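Local structure of metallopeptidase containing co-catalytic metalloactive site (Shewanella denitrificans OS217, 3B2Y) at residues S73-E78 against P107-T112; I25-A30 against G82-L87; S6-F11 against H118-F123; T168-V173 against C244-G249. The protein is probably a zinc-dependent metallocarboxypeptidase-like hydrolase of the peptidase M14 family, here with a nickel ion bound in its metal site. All coordinates share one frame; numbering follows the deposited sequence. Where two conformers were deposited one is given.

Overall arrangement
From the N terminus, residues 6-11 meet 118-123 in contact 3, a surface contact that closes a long loop with contacts 1 and 2 nested inside it. Helix 25-39 then packs on helix 81-92 in contact 2. Contact 1 pairs 73-78, which run on from the end of strand 68-73, with 107-112, which follow strand 102-106; its segments alternate with those of contact 2, so the two loops cross, and they touch through Ser73 and Pro83. Contact 4 comes later in series, joining the neighbouring strands 165-172 and 242-248. Contacts 1 and 4 share the nickel ion, and Arg119 of contact 3 reaches Glu78 of contact 1.

Contact 1 (S73-E78 against P107-T112); sequences SGFHGE and PLVNPT. With NI (nickel (II) ion), chain C.
The carbonyl O of Gly74 takes the backbone N-H of Asn110 at 2.9 Å (N to O). Asn110 also sends its amide back to the preceding loop: CG stands anti to the backbone N (chi1 -178°), and ND2 donates to Phe75 O at 3.1 Å from above the carbonyl plane. Its OD1 caps Gly113 N, with Asn110 as N-cap of helix 111-115. A weak bond, Val109 N to Ser73 O at 3.4 Å, completes the backbone pairing. Val109 lies over one face of the Phe75 ring, CG2 3.9 Å from the centroid in a CH-pi contact and CG1 3.6 Å from CE2. An alanine at Phe75 would probably leave both Val109 methyls without their aromatic cover and open a gap between this loop and Val109. One residue on, His76 ND1 binds nickel at 2.2 Å, while NE2 is held by Asn126. Together with Glu79 and His170, His76 forms the two-histidine, one-glutamate metal site of M14 peptidases.

Contact 2 (I25-A30 against G82-L87); sequences IDAFYA and GPWGML
Phe28 turns the edge of its ring to the face of the Trp84 indole, its CD1 standing 3.8 Å above that plane and offset toward the rim. This is a T-shaped pair: the Phe28 ring and the six-membered ring of Trp84 have centroids 5.2 Å apart and planes at 79°. Chi1 of -178° sets CG of Phe28 anti to the backbone N, and the ring beyond it meets helix 81-92, where CE1 comes within 3.4 Å of Pro83 O near the ring plane. Pro83 CB meets CZ of the same ring at 3.7 Å, and Leu87 CD2 approaches Phe28 CD1 at 4.0 Å. Pro83, Trp84 and Leu87 thus bracket one aromatic side chain between two helices whose short segments run in the same general direction, crossing at 29° with 11.1 Å between axes. In the alpha/beta fold of this M14 enzyme, helix 25-39 packs here on helix 81-92, which follows the loop carrying His76 and Glu79. On the Trp84 side, CH2 reaches the backbone of the other helix, 3.6 Å from Phe28 CA, and lies beside the methyl of Ala27. The indole NE1 is satisfied by Ser22 O, just before helix 25-39. Phe114 meets both the Phe28 and the Trp84 rings.

Contact 3 (S6-F11 against H118-F123); sequences SPFESF and HRFNRF
Phe120 points the edge of its ring at one face of Phe8, with CD2 3.7 Å from Phe8 CE1 and the planes at 82°, a T-shaped pair. Chi1 of -61° sets CG of Phe120 anti to the carbonyl carbon, directing it toward the 6-11 turn, and the ring beyond also lies beside Pro7, CZ to CB 3.6 Å. An alanine at Phe120 would probably leave the face of Phe8 and the ring of Pro7 without this partner and set the Phe8 ring freer to turn. Two CB atoms pack on carbonyl oxygens: His118 CB sits 3.4 Å from Glu9 O, and Arg119 CB lies against Pro7 O. Direct polar bonds between the segments are replaced by two waters. Water 3 donates to Pro7 O and to Glu9 O, the latter at 2.7 Å, and accepts from Arg119 N; water 4 donates to the same Pro7 O at 2.7 Å and accepts from Phe120 N. Pro7 O is therefore gripped twice. Within the first segment Phe8 N donates to Ser6 OG at 3.0 Å, an ST turn on a type I beta turn spanning Ser6 to Glu9. The extended Arg119 side chain leads inward to Glu78 and Glu79, so this water-bridged surface contact of two loops borders the metal site.

Contact 4 (T168-V173 against C244-G249); sequences TCHEDV and CSETPG. With NI (nickel (II) ion), chain C.
Thr168 O accepts from Ser245 N at 2.8 Å. The bonding then alternates between strands: His170 N gives to Ser245 O, Thr247 N to His170 O at 3.1 Å, and Asp172 N to Thr247 O. Just past strand 242-248, Gly249 N donates to Asp172 O. His170 O has a second donor in water 5, which in turn accepts from Ser245 OG. This is the parallel pairing of strands 165-172 and 242-248 in the mixed sheet of the M14 fold, and its His170 and Glu246 face carries the metal site. There His170 ND1 binds nickel at 2.2 Å, alongside His76 and Glu79, while Cys244 SG approaches the ring obliquely, 3.3 Å from CD2. In Glu246, predicted to be the proton donor/acceptor, the bend at chi2 (-80°) puts CD near His170 CB, with OE2 3.6 Å from that CB. Metal-bound water 1 lies 2.7 Å from Glu171 O and 2.9 Å from Glu246 OE2. On the Glu171 and Thr247 face, Thr247 OG1 donates to Glu171 OE1 at 2.9 Å, meeting it on the anti side. Arg256 forms a salt bridge with the same OE1, Ala81 N donates a hydrogen bond to Glu171 OE2, and Asn260 ND2 bonds Thr247 OG1. Asp172 OD2 is paired with the hydroxyl of Tyr179.

Contact 1 (S73-E78 against P107-T112)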
loop_
_atom_site.group_PDB
_atom_site.type_symbol
_atom_site.label_atom_id
_atom_site.label_comp_id
_atom_site.label_asym_id
_atom_site.label_seq_id
_atom_site.Cartn_x
_atom_site.Cartn_y
_atom_site.Cartn_z
ATOM N N SER A 73 0.876 1.847 -2.111
ATOM C CA SER A 73 -0.555 1.657 -2.266
ATOM C C SER A 73 -0.937 2.028 -3.672
ATOM O O SER A 73 -0.056 2.336 -4.513
ATOM C CB SER A 73 -1.309 2.523 -1.264
ATOM O OG SER A 73 -2.686 2.189 -1.186
ATOM N N GLY A 74 -2.245 2.058 -3.895
ATOM C CA GLY A 74 -2.833 2.483 -5.178
ATOM C C GLY A 74 -2.426 1.637 -6.369
ATOM O O GLY A 74 -2.333 2.137 -7.451
ATOM N N PHE A 75 -2.234 0.327 -6.170
ATOM C CA PHE A 75 -2.053 -0.576 -7.316
ATOM C C PHE A 75 -3.421 -0.817 -8.010
ATOM O O PHE A 75 -3.453 -1.071 -9.210
ATOM C CB PHE A 75 -1.497 -1.935 -6.841
ATOM C CG PHE A 75 -0.017 -1.921 -6.600
ATOM C CD1 PHE A 75 0.515 -1.459 -5.405
ATOM C CD2 PHE A 75 0.847 -2.326 -7.605
ATOM C CE1 PHE A 75 1.911 -1.394 -5.237
ATOM C CE2 PHE A 75 2.238 -2.308 -7.427
ATOM C CZ PHE A 75 2.771 -1.819 -6.279
ATOM N N HIS A 76 -4.518 -0.846 -7.214
ATOM C CA HIS A 76 -5.846 -1.159 -7.712
ATOM C C HIS A 76 -6.725 0.057 -7.515
ATOM O O HIS A 76 -6.867 0.576 -6.406
ATOM C CB HIS A 76 -6.403 -2.398 -7.033
ATOM C CG HIS A 76 -5.621 -3.633 -7.327
ATOM N ND1 HIS A 76 -5.292 -4.547 -6.368
ATOM C CD2 HIS A 76 -5.054 -4.085 -8.478
ATOM C CE1 HIS A 76 -4.606 -5.540 -6.908
ATOM N NE2 HIS A 76 -4.443 -5.284 -8.186
ATOM N N GLY A 77 -7.282 0.556 -8.603
ATOM C CA GLY A 77 -7.953 1.836 -8.541
ATOM C C GLY A 77 -9.242 1.909 -7.781
ATOM O O GLY A 77 -9.639 2.973 -7.340
ATOM N N GLU A 78 -9.897 0.776 -7.601
ATOM C CA GLU A 78 -11.108 0.725 -6.765
ATOM C C GLU A 78 -10.734 0.744 -5.256
ATOM O O GLU A 78 -11.609 0.892 -4.415
ATOM C CB GLU A 78 -11.994 -0.478 -7.128
ATOM C CG GLU A 78 -11.761 -1.844 -6.495
ATOM C CD GLU A 78 -10.559 -2.556 -7.030
ATOM O OE1 GLU A 78 -9.677 -1.847 -7.538
ATOM O OE2 GLU A 78 -10.460 -3.811 -6.917
ATOM N N PRO A 107 2.875 6.147 -3.189
ATOM C CA PRO A 107 1.509 6.388 -2.807
ATOM C C PRO A 107 0.485 5.909 -3.836
ATOM O O PRO A 107 -0.641 5.617 -3.475
ATOM C CB PRO A 107 1.415 7.944 -2.766
ATOM C CG PRO A 107 2.757 8.420 -2.688
ATOM C CD PRO A 107 3.620 7.388 -3.397
ATOM N N LEU A 108 0.851 5.910 -5.112
ATOM C CA LEU A 108 -0.142 5.722 -6.169
ATOM C C LEU A 108 0.482 5.142 -7.426
ATOM O O LEU A 108 0.956 5.889 -8.270
ATOM C CB LEU A 108 -0.819 7.036 -6.499
ATOM C CG LEU A 108 -1.943 7.028 -7.562
ATOM C CD1 LEU A 108 -3.020 5.887 -7.252
ATOM C CD2 LEU A 108 -2.608 8.451 -7.720
ATOM N N VAL A 109 0.468 3.821 -7.547
ATOM C CA VAL A 109 1.113 3.111 -8.643
ATOM C C VAL A 109 0.266 3.090 -9.953
ATOM O O VAL A 109 0.810 3.096 -11.067
ATOM C CB VAL A 109 1.438 1.722 -8.163
ATOM C CG1 VAL A 109 1.840 0.787 -9.308
ATOM C CG2 VAL A 109 2.498 1.788 -7.044
ATOM N N ASN A 110 -1.050 3.185 -9.794
ATOM C CA ASN A 110 -2.008 3.065 -10.876
ATOM C C ASN A 110 -2.919 4.336 -10.995
ATOM O O ASN A 110 -4.083 4.339 -10.649
ATOM C CB ASN A 110 -2.873 1.869 -10.615
ATOM C CG ASN A 110 -3.893 1.603 -11.723
ATOM O OD1 ASN A 110 -3.882 2.182 -12.812
ATOM N ND2 ASN A 110 -4.790 0.666 -11.427
ATOM N N PRO A 111 -2.338 5.444 -11.412
ATOM C CA PRO A 111 -3.207 6.657 -11.458
ATOM C C PRO A 111 -4.332 6.607 -12.438
ATOM O O PRO A 111 -5.399 7.165 -12.151
ATOM C CB PRO A 111 -2.205 7.734 -11.887
ATOM C CG PRO A 111 -1.108 6.984 -12.581
ATOM C CD PRO A 111 -0.962 5.760 -11.733
ATOM N N THR A 112 -4.191 5.915 -13.570
ATOM C CA THR A 112 -5.326 5.844 -14.526
ATOM C C THR A 112 -6.555 5.050 -13.954
ATOM O O THR A 112 -7.680 5.495 -14.095
ATOM C CB THR A 112 -4.906 5.356 -15.892
ATOM O OG1 THR A 112 -4.551 3.970 -15.855
ATOM C CG2 THR A 112 -3.757 6.225 -16.432
HETATM NI NI NI C . -5.784 -4.861 -4.228
HETATM O O HOH W 1 -7.003 -6.169 -2.780
HETATM O O HOH W 2 -5.751 -6.656 -4.487
#

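Contact 2 (I25-A30 against G82-L87)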
loop_
_atom_site.group_PDB
_atom_site.type_symbol
_atom_site.label_atom_id
_atom_site.label_comp_id
_atom_site.label_asym_id
_atom_site.label_seq_id
_atom_site.Cartn_x
_atom_site.Cartn_y
_atom_site.Cartn_z
ATOM N N ILE A 25 -8.274 12.824 -8.462
ATOM C CA ILE A 25 -6.812 12.604 -8.532
ATOM C C ILE A 25 -6.031 13.933 -8.493
ATOM O O ILE A 25 -4.946 14.020 -7.929
ATOM C CB ILE A 25 -6.467 11.756 -9.793
ATOM C CG1 ILE A 25 -5.018 11.295 -9.767
ATOM C CG2 ILE A 25 -6.749 12.489 -11.062
ATOM C CD1 ILE A 25 -4.711 10.118 -10.750
ATOM N N ASP A 26 -6.623 15.018 -9.009
ATOM C CA ASP A 26 -5.950 16.305 -8.954
ATOM C C ASP A 26 -5.845 16.816 -7.517
ATOM O O ASP A 26 -4.812 17.301 -7.115
ATOM C CB ASP A 26 -6.678 17.347 -9.824
ATOM C CG ASP A 26 -6.531 17.054 -11.347
ATOM O OD1 ASP A 26 -5.495 16.481 -11.783
ATOM O OD2 ASP A 26 -7.441 17.430 -12.109
ATOM N N ALA A 27 -6.921 16.664 -6.752
ATOM C CA ALA A 27 -6.937 17.015 -5.333
ATOM C C ALA A 27 -5.912 16.171 -4.614
ATOM O O ALA A 27 -5.183 16.690 -3.780
ATOM C CB ALA A 27 -8.311 16.773 -4.722
ATOM N N PHE A 28 -5.890 14.878 -4.924
ATOM C CA PHE A 28 -4.902 13.976 -4.296
ATOM C C PHE A 28 -3.484 14.487 -4.496
ATOM O O PHE A 28 -2.732 14.681 -3.519
ATOM C CB PHE A 28 -5.045 12.557 -4.842
ATOM C CG PHE A 28 -4.091 11.577 -4.218
ATOM C CD1 PHE A 28 -4.262 11.144 -2.931
ATOM C CD2 PHE A 28 -2.982 11.162 -4.924
ATOM C CE1 PHE A 28 -3.375 10.268 -2.384
ATOM C CE2 PHE A 28 -2.084 10.298 -4.401
ATOM C CZ PHE A 28 -2.244 9.862 -3.133
ATOM N N TYR A 29 -3.125 14.742 -5.755
ATOM C CA TYR A 29 -1.760 15.143 -6.029
ATOM C C TYR A 29 -1.427 16.476 -5.322
ATOM O O TYR A 29 -0.327 16.640 -4.795
ATOM C CB TYR A 29 -1.535 15.238 -7.535
ATOM C CG TYR A 29 -1.217 13.925 -8.204
ATOM C CD1 TYR A 29 0.032 13.332 -8.053
ATOM C CD2 TYR A 29 -2.106 13.313 -9.065
ATOM C CE1 TYR A 29 0.368 12.126 -8.704
ATOM C CE2 TYR A 29 -1.761 12.094 -9.720
ATOM C CZ TYR A 29 -0.546 11.518 -9.524
ATOM O OH TYR A 29 -0.285 10.329 -10.165
ATOM N N ALA A 30 -2.355 17.426 -5.373
ATOM C CA ALA A 30 -2.236 18.722 -4.644
ATOM C C ALA A 30 -2.011 18.566 -3.147
ATOM O O ALA A 30 -1.068 19.147 -2.598
ATOM C CB ALA A 30 -3.487 19.660 -4.950
ATOM N N GLY A 82 -6.459 3.254 0.318
ATOM C CA GLY A 82 -5.013 3.167 0.481
ATOM C C GLY A 82 -4.278 4.501 0.264
ATOM O O GLY A 82 -3.645 5.029 1.171
ATOM N N PRO A 83 -4.328 5.038 -0.960
ATOM C CA PRO A 83 -3.590 6.267 -1.219
ATOM C C PRO A 83 -4.090 7.419 -0.324
ATOM O O PRO A 83 -3.271 8.161 0.227
ATOM C CB PRO A 83 -3.832 6.515 -2.699
ATOM C CG PRO A 83 -4.184 5.185 -3.213
ATOM C CD PRO A 83 -4.991 4.556 -2.173
ATOM N N TRP A 84 -5.411 7.523 -0.096
ATOM C CA TRP A 84 -5.907 8.559 0.832
ATOM C C TRP A 84 -5.492 8.263 2.305
ATOM O O TRP A 84 -5.247 9.196 3.067
ATOM C CB TRP A 84 -7.426 8.799 0.727
ATOM C CG TRP A 84 -7.859 9.369 -0.583
ATOM C CD1 TRP A 84 -8.408 8.702 -1.589
ATOM C CD2 TRP A 84 -7.753 10.728 -0.991
ATOM N NE1 TRP A 84 -8.691 9.545 -2.635
ATOM C CE2 TRP A 84 -8.303 10.812 -2.286
ATOM C CE3 TRP A 84 -7.246 11.894 -0.389
ATOM C CZ2 TRP A 84 -8.294 11.982 -3.004
ATOM C CZ3 TRP A 84 -7.276 13.081 -1.094
ATOM C CH2 TRP A 84 -7.837 13.127 -2.382
ATOM N N GLY A 85 -5.424 6.968 2.659
ATOM C CA GLY A 85 -4.896 6.498 3.951
ATOM C C GLY A 85 -3.475 6.974 4.153
ATOM O O GLY A 85 -3.117 7.474 5.237
HETATM N N MSE A 86 -2.658 6.887 3.107
HETATM C CA MSE A 86 -1.289 7.384 3.212
HETATM C C MSE A 86 -1.195 8.876 3.409
HETATM O O MSE A 86 -0.366 9.360 4.150
HETATM C CB MSE A 86 -0.468 6.962 2.006
HETATM C CG MSE A 86 1.045 6.993 2.329
HETATM SE SE MSE A 86 2.072 6.363 0.801
HETATM C CE MSE A 86 1.087 4.633 0.594
ATOM N N LEU A 87 -2.024 9.625 2.702
ATOM C CA LEU A 87 -2.084 11.059 2.879
ATOM C C LEU A 87 -2.484 11.458 4.302
ATOM O O LEU A 87 -1.932 12.425 4.867
ATOM C CB LEU A 87 -3.006 11.667 1.829
ATOM C CG LEU A 87 -3.063 13.158 1.636
ATOM C CD1 LEU A 87 -1.660 13.763 1.536
ATOM C CD2 LEU A 87 -3.852 13.370 0.351
#

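Contact 3 (S6-F11 against H118-F123)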
loop_
_atom_site.group_PDB
_atom_site.type_symbol
_atom_site.label_atom_id
_atom_site.label_comp_id
_atom_site.label_asym_id
_atom_site.label_seq_id
_atom_site.Cartn_x
_atom_site.Cartn_y
_atom_site.Cartn_z
ATOM N N SER A 6 -17.488 -8.255 -12.074
ATOM C CA SER A 6 -16.541 -7.756 -13.056
ATOM C C SER A 6 -15.400 -7.015 -12.392
ATOM O O SER A 6 -15.640 -6.184 -11.529
ATOM C CB SER A 6 -17.193 -6.812 -14.080
ATOM O OG SER A 6 -16.260 -6.409 -15.098
ATOM N N PRO A 7 -14.154 -7.305 -12.814
ATOM C CA PRO A 7 -13.012 -6.479 -12.433
ATOM C C PRO A 7 -12.984 -5.112 -13.114
ATOM O O PRO A 7 -12.161 -4.302 -12.769
ATOM C CB PRO A 7 -11.801 -7.296 -12.891
ATOM C CG PRO A 7 -12.335 -8.213 -13.951
ATOM C CD PRO A 7 -13.757 -8.454 -13.653
ATOM N N PHE A 8 -13.853 -4.874 -14.096
ATOM C CA PHE A 8 -13.866 -3.607 -14.828
ATOM C C PHE A 8 -14.840 -2.621 -14.133
ATOM O O PHE A 8 -14.926 -1.471 -14.508
ATOM C CB PHE A 8 -14.276 -3.832 -16.297
ATOM C CG PHE A 8 -13.212 -4.537 -17.107
ATOM C CD1 PHE A 8 -12.167 -3.823 -17.671
ATOM C CD2 PHE A 8 -13.227 -5.929 -17.249
ATOM C CE1 PHE A 8 -11.164 -4.465 -18.402
ATOM C CE2 PHE A 8 -12.223 -6.589 -17.973
ATOM C CZ PHE A 8 -11.199 -5.851 -18.548
ATOM N N GLU A 9 -15.494 -3.045 -13.069
ATOM C CA GLU A 9 -16.453 -2.173 -12.377
ATOM C C GLU A 9 -15.786 -1.000 -11.661
ATOM O O GLU A 9 -14.744 -1.181 -11.005
ATOM C CB GLU A 9 -17.250 -2.972 -11.348
ATOM C CG GLU A 9 -18.249 -2.096 -10.620
ATOM C CD GLU A 9 -19.474 -2.809 -10.222
ATOM O OE1 GLU A 9 -19.775 -3.841 -10.858
ATOM O OE2 GLU A 9 -20.163 -2.304 -9.299
ATOM N N SER A 10 -16.414 0.183 -11.768
ATOM C CA SER A 10 -15.961 1.392 -11.044
ATOM C C SER A 10 -16.681 1.601 -9.724
ATOM O O SER A 10 -17.885 1.347 -9.617
ATOM C CB SER A 10 -16.171 2.620 -11.905
ATOM O OG SER A 10 -15.337 2.613 -13.035
ATOM N N PHE A 11 -15.916 2.051 -8.711
ATOM C CA PHE A 11 -16.403 2.300 -7.352
ATOM C C PHE A 11 -15.861 3.642 -6.917
ATOM O O PHE A 11 -14.658 3.894 -7.094
ATOM C CB PHE A 11 -15.881 1.255 -6.378
ATOM C CG PHE A 11 -16.299 -0.140 -6.691
ATOM C CD1 PHE A 11 -15.598 -0.889 -7.603
ATOM C CD2 PHE A 11 -17.426 -0.686 -6.099
ATOM C CE1 PHE A 11 -15.977 -2.194 -7.900
ATOM C CE2 PHE A 11 -17.802 -1.969 -6.368
ATOM C CZ PHE A 11 -17.081 -2.727 -7.296
ATOM N N HIS A 118 -11.483 2.082 -10.876
ATOM C CA HIS A 118 -11.504 0.636 -11.152
ATOM C C HIS A 118 -10.126 0.003 -10.986
ATOM O O HIS A 118 -9.112 0.648 -11.076
ATOM C CB HIS A 118 -12.116 0.313 -12.539
ATOM C CG HIS A 118 -11.451 0.971 -13.713
ATOM N ND1 HIS A 118 -10.096 0.915 -13.947
ATOM C CD2 HIS A 118 -11.978 1.606 -14.784
ATOM C CE1 HIS A 118 -9.809 1.554 -15.066
ATOM N NE2 HIS A 118 -10.933 1.974 -15.604
ATOM N N ARG A 119 -10.146 -1.298 -10.824
ATOM C CA ARG A 119 -8.987 -2.075 -10.453
ATOM C C ARG A 119 -7.870 -1.960 -11.458
ATOM O O ARG A 119 -6.717 -1.753 -11.083
ATOM C CB ARG A 119 -9.435 -3.505 -10.407
ATOM C CG ARG A 119 -8.413 -4.556 -9.968
ATOM C CD ARG A 119 -9.186 -5.849 -9.701
ATOM N NE ARG A 119 -8.294 -6.814 -9.091
ATOM C CZ ARG A 119 -7.950 -6.785 -7.806
ATOM N NH1 ARG A 119 -8.429 -5.861 -6.982
ATOM N NH2 ARG A 119 -7.091 -7.681 -7.352
ATOM N N PHE A 120 -8.216 -2.092 -12.744
ATOM C CA PHE A 120 -7.141 -2.091 -13.771
ATOM C C PHE A 120 -6.692 -0.702 -14.133
ATOM O O PHE A 120 -7.333 0.297 -13.825
ATOM C CB PHE A 120 -7.597 -2.794 -14.994
ATOM C CG PHE A 120 -7.947 -4.218 -14.770
ATOM C CD1 PHE A 120 -7.308 -4.971 -13.783
ATOM C CD2 PHE A 120 -8.894 -4.815 -15.561
ATOM C CE1 PHE A 120 -7.615 -6.298 -13.612
ATOM C CE2 PHE A 120 -9.224 -6.161 -15.375
ATOM C CZ PHE A 120 -8.556 -6.887 -14.417
ATOM N N ASN A 121 -5.583 -0.633 -14.861
ATOM C CA ASN A 121 -5.234 0.596 -15.470
ATOM C C ASN A 121 -6.152 0.725 -16.666
ATOM O O ASN A 121 -6.953 -0.141 -17.021
ATOM C CB ASN A 121 -3.736 0.653 -15.860
ATOM C CG ASN A 121 -3.325 -0.446 -16.835
ATOM O OD1 ASN A 121 -4.154 -1.055 -17.529
ATOM N ND2 ASN A 121 -2.005 -0.653 -16.943
ATOM N N ARG A 122 -5.995 1.802 -17.348
ATOM C CA ARG A 122 -6.937 2.055 -18.442
ATOM C C ARG A 122 -6.716 1.184 -19.683
ATOM O O ARG A 122 -7.484 1.247 -20.645
ATOM C CB ARG A 122 -6.899 3.509 -18.754
ATOM C CG ARG A 122 -5.900 3.943 -19.702
ATOM C CD ARG A 122 -6.558 5.027 -20.522
ATOM N NE ARG A 122 -5.513 5.746 -21.183
ATOM C CZ ARG A 122 -5.146 5.523 -22.436
ATOM N NH1 ARG A 122 -5.798 4.640 -23.215
ATOM N NH2 ARG A 122 -4.137 6.240 -22.928
ATOM N N PHE A 123 -5.602 0.446 -19.671
ATOM C CA PHE A 123 -5.280 -0.539 -20.679
ATOM C C PHE A 123 -5.750 -1.966 -20.328
ATOM O O PHE A 123 -5.522 -2.919 -21.103
ATOM C CB PHE A 123 -3.774 -0.507 -21.013
ATOM C CG PHE A 123 -3.152 0.891 -21.044
ATOM C CD1 PHE A 123 -3.332 1.766 -22.113
ATOM C CD2 PHE A 123 -2.361 1.306 -20.004
ATOM C CE1 PHE A 123 -2.738 3.031 -22.102
ATOM C CE2 PHE A 123 -1.761 2.570 -19.987
ATOM C CZ PHE A 123 -1.947 3.428 -21.025
HETATM O O HOH W 3 -12.770 -2.869 -10.429
HETATM O O HOH W 4 -10.832 -2.217 -13.852
#

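Contact 4 (T168-V173 against C244-G249)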
loop_
_atom_site.group_PDB
_atom_site.type_symbol
_atom_site.label_atom_id
_atom_site.label_comp_id
_atom_site.label_asym_id
_atom_site.label_seq_id
_atom_site.Cartn_x
_atom_site.Cartn_y
_atom_site.Cartn_z
ATOM N N THR A 168 2.107 -2.940 1.850
ATOM C CA THR A 168 1.182 -2.502 0.824
ATOM C C THR A 168 -0.217 -2.412 1.430
ATOM O O THR A 168 -0.686 -3.301 2.251
ATOM C CB THR A 168 1.143 -3.463 -0.401
ATOM O OG1 THR A 168 0.755 -4.765 0.025
ATOM C CG2 THR A 168 2.473 -3.603 -1.037
ATOM N N CYS A 169 -0.895 -1.342 1.040
ATOM C CA CYS A 169 -2.210 -1.055 1.574
ATOM C C CYS A 169 -3.224 -1.226 0.483
ATOM O O CYS A 169 -3.378 -0.343 -0.382
ATOM C CB CYS A 169 -2.231 0.377 2.091
ATOM S SG CYS A 169 -1.222 0.406 3.645
ATOM N N HIS A 170 -3.879 -2.367 0.532
ATOM C CA HIS A 170 -4.983 -2.719 -0.321
ATOM C C HIS A 170 -6.383 -2.699 0.324
ATOM O O HIS A 170 -6.586 -2.505 1.537
ATOM C CB HIS A 170 -4.732 -4.132 -0.898
ATOM C CG HIS A 170 -3.612 -4.187 -1.912
ATOM N ND1 HIS A 170 -3.805 -4.524 -3.242
ATOM C CD2 HIS A 170 -2.283 -3.996 -1.765
ATOM C CE1 HIS A 170 -2.642 -4.478 -3.874
ATOM N NE2 HIS A 170 -1.700 -4.179 -2.998
ATOM N N GLU A 171 -7.371 -2.949 -0.509
ATOM C CA GLU A 171 -8.706 -3.139 -0.013
ATOM C C GLU A 171 -9.341 -4.303 -0.733
ATOM O O GLU A 171 -9.023 -4.603 -1.882
ATOM C CB GLU A 171 -9.583 -1.912 -0.230
ATOM C CG GLU A 171 -9.049 -0.537 0.221
ATOM C CD GLU A 171 -10.211 0.432 0.505
ATOM O OE1 GLU A 171 -10.796 0.314 1.614
ATOM O OE2 GLU A 171 -10.513 1.327 -0.361
ATOM N N ASP A 172 -10.286 -4.906 -0.078
ATOM C CA ASP A 172 -11.090 -5.942 -0.696
ATOM C C ASP A 172 -12.497 -5.356 -0.837
ATOM O O ASP A 172 -13.288 -5.297 0.134
ATOM C CB ASP A 172 -11.034 -7.205 0.128
ATOM C CG ASP A 172 -11.660 -8.407 -0.593
ATOM O OD1 ASP A 172 -12.623 -8.185 -1.357
ATOM O OD2 ASP A 172 -11.186 -9.552 -0.374
ATOM N N VAL A 173 -12.832 -4.975 -2.065
ATOM C CA VAL A 173 -13.925 -4.000 -2.291
ATOM C C VAL A 173 -15.295 -4.492 -1.881
ATOM O O VAL A 173 -16.156 -3.708 -1.490
ATOM C CB VAL A 173 -13.943 -3.479 -3.778
ATOM C CG1 VAL A 173 -14.344 -4.594 -4.743
ATOM C CG2 VAL A 173 -14.880 -2.301 -3.926
ATOM N N CYS A 244 0.449 -7.150 3.390
ATOM C CA CYS A 244 -0.517 -6.463 2.544
ATOM C C CYS A 244 -1.801 -6.385 3.340
ATOM O O CYS A 244 -2.404 -7.435 3.638
ATOM C CB CYS A 244 -0.689 -7.269 1.275
ATOM S SG CYS A 244 -1.986 -6.681 0.183
ATOM N N SER A 245 -2.179 -5.184 3.774
ATOM C CA SER A 245 -3.444 -5.059 4.495
ATOM C C SER A 245 -4.585 -5.012 3.495
ATOM O O SER A 245 -4.446 -4.513 2.352
ATOM C CB SER A 245 -3.446 -3.838 5.389
ATOM O OG SER A 245 -3.028 -2.697 4.693
ATOM N N GLU A 246 -5.732 -5.506 3.928
ATOM C CA GLU A 246 -6.939 -5.487 3.127
ATOM C C GLU A 246 -8.080 -4.919 3.975
ATOM O O GLU A 246 -8.670 -5.669 4.802
ATOM C CB GLU A 246 -7.305 -6.908 2.713
ATOM C CG GLU A 246 -6.324 -7.565 1.734
ATOM C CD GLU A 246 -6.521 -7.121 0.294
ATOM O OE1 GLU A 246 -7.435 -6.306 0.022
ATOM O OE2 GLU A 246 -5.742 -7.590 -0.570
ATOM N N THR A 247 -8.382 -3.629 3.792
ATOM C CA THR A 247 -9.591 -3.037 4.402
ATOM C C THR A 247 -10.861 -3.371 3.561
ATOM O O THR A 247 -10.789 -3.556 2.327
ATOM C CB THR A 247 -9.397 -1.524 4.677
ATOM O OG1 THR A 247 -8.916 -0.866 3.499
ATOM C CG2 THR A 247 -8.363 -1.290 5.833
ATOM N N PRO A 248 -12.028 -3.499 4.217
ATOM C CA PRO A 248 -13.281 -3.861 3.553
ATOM C C PRO A 248 -13.919 -2.690 2.811
ATOM O O PRO A 248 -14.239 -1.668 3.439
ATOM C CB PRO A 248 -14.182 -4.281 4.711
ATOM C CG PRO A 248 -13.582 -3.637 5.936
ATOM C CD PRO A 248 -12.173 -3.359 5.675
ATOM N N GLY A 249 -14.145 -2.848 1.513
ATOM C CA GLY A 249 -14.663 -1.740 0.700
ATOM C C GLY A 249 -16.134 -1.400 0.892
ATOM O O GLY A 249 -16.623 -0.332 0.432
HETATM NI NI NI C . -5.784 -4.861 -4.228
HETATM O O HOH W 5 -5.205 -1.807 3.728
HETATM O O HOH W 1 -7.003 -6.169 -2.780
HETATM O O HOH W 2 -5.751 -6.656 -4.487
#